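Local coordinates for protein Lys-gingipain W83 (PDB 4ITC) that cleaves peptide bonds after lysine as a cysteine protease and carries adhesin domains, one of which this chain represents, that are hemolytic in vitro, at residues N10-P13 / A14-T18. Residues are numbered along the deposited sequence; the frame is centred on the assembly and turned at random.
With GAI (guanidine), chain G.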
loop_
_atom_site.group_PDB
_atom_site.type_symbol
_atom_site.label_atom_id
_atom_site.label_comp_id
_atom_site.label_asym_id
_atom_site.label_seq_id
_atom_site.Cartn_x
_atom_site.Cartn_y
_atom_site.Cartn_z
ATOM N N ASN A 10 2.918 15.039 -1.826
ATOM C CA ASN A 10 2.077 15.751 -2.785
ATOM C C ASN A 10 1.322 14.814 -3.707
ATOM O O ASN A 10 1.256 14.992 -4.917
ATOM C CB ASN A 10 2.934 16.766 -3.548
ATOM C CG ASN A 10 3.366 17.898 -2.647
ATOM O OD1 ASN A 10 4.508 17.965 -2.197
ATOM N ND2 ASN A 10 2.431 18.730 -2.333
ATOM N N GLY A 11 0.754 13.766 -3.121
ATOM C CA GLY A 11 -0.101 12.883 -3.864
ATOM C C GLY A 11 0.680 11.790 -4.587
ATOM O O GLY A 11 1.842 11.536 -4.327
ATOM N N ILE A 12 -0.030 11.142 -5.498
ATOM C CA ILE A 12 0.527 10.051 -6.282
ATOM C C ILE A 12 1.026 10.618 -7.618
ATOM O O ILE A 12 0.236 11.095 -8.435
ATOM C CB ILE A 12 -0.531 8.981 -6.551
ATOM C CG1 ILE A 12 -1.118 8.468 -5.221
ATOM C CG2 ILE A 12 0.099 7.833 -7.356
ATOM C CD1 ILE A 12 -2.300 7.554 -5.393
ATOM N N PRO A 13 2.343 10.550 -7.853
ATOM C CA PRO A 13 2.830 11.084 -9.125
ATOM C C PRO A 13 2.278 10.339 -10.329
ATOM O O PRO A 13 2.006 9.134 -10.241
ATOM C CB PRO A 13 4.339 10.941 -9.022
ATOM C CG PRO A 13 4.646 10.760 -7.593
ATOM C CD PRO A 13 3.442 10.128 -6.968
ATOM N N ALA A 14 2.107 11.006 -11.470
ATOM C CA ALA A 14 1.599 10.374 -12.675
ATOM C C ALA A 14 2.458 9.245 -13.210
ATOM O O ALA A 14 1.997 8.462 -14.024
ATOM C CB ALA A 14 1.386 11.426 -13.765
ATOM N N SER A 15 3.721 9.168 -12.782
ATOM C CA SER A 15 4.601 8.082 -13.187
ATOM C C SER A 15 4.237 6.763 -12.477
ATOM O O SER A 15 4.650 5.702 -12.943
ATOM C CB SER A 15 6.041 8.438 -12.886
ATOM O OG SER A 15 6.160 8.875 -11.540
ATOM N N TRP A 16 3.460 6.836 -11.400
ATOM C CA TRP A 16 2.935 5.623 -10.760
ATOM C C TRP A 16 1.659 5.264 -11.487
ATOM O O TRP A 16 0.983 6.123 -12.017
ATOM C CB TRP A 16 2.676 5.839 -9.271
ATOM C CG TRP A 16 3.917 5.957 -8.436
ATOM C CD1 TRP A 16 4.892 6.932 -8.529
ATOM C CD2 TRP A 16 4.288 5.128 -7.348
ATOM N NE1 TRP A 16 5.854 6.722 -7.590
ATOM C CE2 TRP A 16 5.506 5.614 -6.845
ATOM C CE3 TRP A 16 3.729 3.992 -6.769
ATOM C CZ2 TRP A 16 6.165 5.011 -5.772
ATOM C CZ3 TRP A 16 4.409 3.401 -5.684
ATOM C CH2 TRP A 16 5.587 3.908 -5.210
ATOM N N LYS A 17 1.325 3.986 -11.535
ATOM C CA LYS A 17 0.095 3.542 -12.159
ATOM C C LYS A 17 -0.867 3.038 -11.105
ATOM O O LYS A 17 -0.444 2.406 -10.123
ATOM C CB LYS A 17 0.392 2.418 -13.159
ATOM C CG LYS A 17 -0.831 1.802 -13.810
ATOM C CD LYS A 17 -0.381 0.880 -14.921
ATOM C CE LYS A 17 -1.546 0.192 -15.572
ATOM N NZ LYS A 17 -1.105 -0.748 -16.630
ATOM N N THR A 18 -2.139 3.344 -11.260
ATOM C CA THR A 18 -3.168 2.792 -10.383
ATOM C C THR A 18 -4.108 1.959 -11.212
ATOM O O THR A 18 -4.424 2.299 -12.370
ATOM C CB THR A 18 -3.939 3.857 -9.577
ATOM O OG1 THR A 18 -4.443 4.877 -10.463
ATOM C CG2 THR A 18 -3.063 4.455 -8.496
HETATM C C GAI G . -1.976 7.890 -10.444
HETATM N N1 GAI G . -2.048 6.766 -11.016
HETATM N N2 GAI G . -0.869 8.629 -10.488
HETATM N N3 GAI G . -3.042 8.354 -9.787
#
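Pro-13 to Trp-16 form a type I beta turn, closed by a hydrogen bond of 3.0 Å from Trp-16 N to Pro-13 O; the N-H points well at its acceptor (155°) but comes from above the carbonyl plane, 48° out of it. The turn lays the side chains of Pro-13 and Trp-16 alongside each other, pointing the same way. Pro-13 CD meets Trp-16 CD1 at 3.8 Å, an oblique approach to the pyrrole part of the indole. From the same side of the indole plane, Ile-12 CG2 reaches Trp-16 CB at 3.8 Å. That methyl stands anti to the backbone N of Ile-12, which also brings it to 3.4 Å from guanidine N2. The indole itself is buried, set edge-to-face with Phe-8 and resting on Leu-64 and Pro-67, while Ser-15 and Ala-14 remain exposed at the turn.

The guanidine sits between the two arms of the bend and is held by oxygens from both. Its N1 donates to Trp-16 O at 3.3 Å and to Thr-18 OG1 at 3.1 Å; chi1 of 52° places this hydroxyl between the backbone N and carbonyl carbon of Thr-18. N2 lies 2.9 Å from Pro-13 O, the closest approach of the guanidine to the turn, and makes weak bonds to Ile-12 O and Trp-16 O. Carbonyl oxygens facing a probably cationic guanidinium should suit its charge. The bend is a tight turn leading into edge strand 17-20, which pairs with strand 62-65 in the beta sandwich of the cleaved adhesin domain, and its concave side, at the surface, is where a guanidine is bound in this crystal.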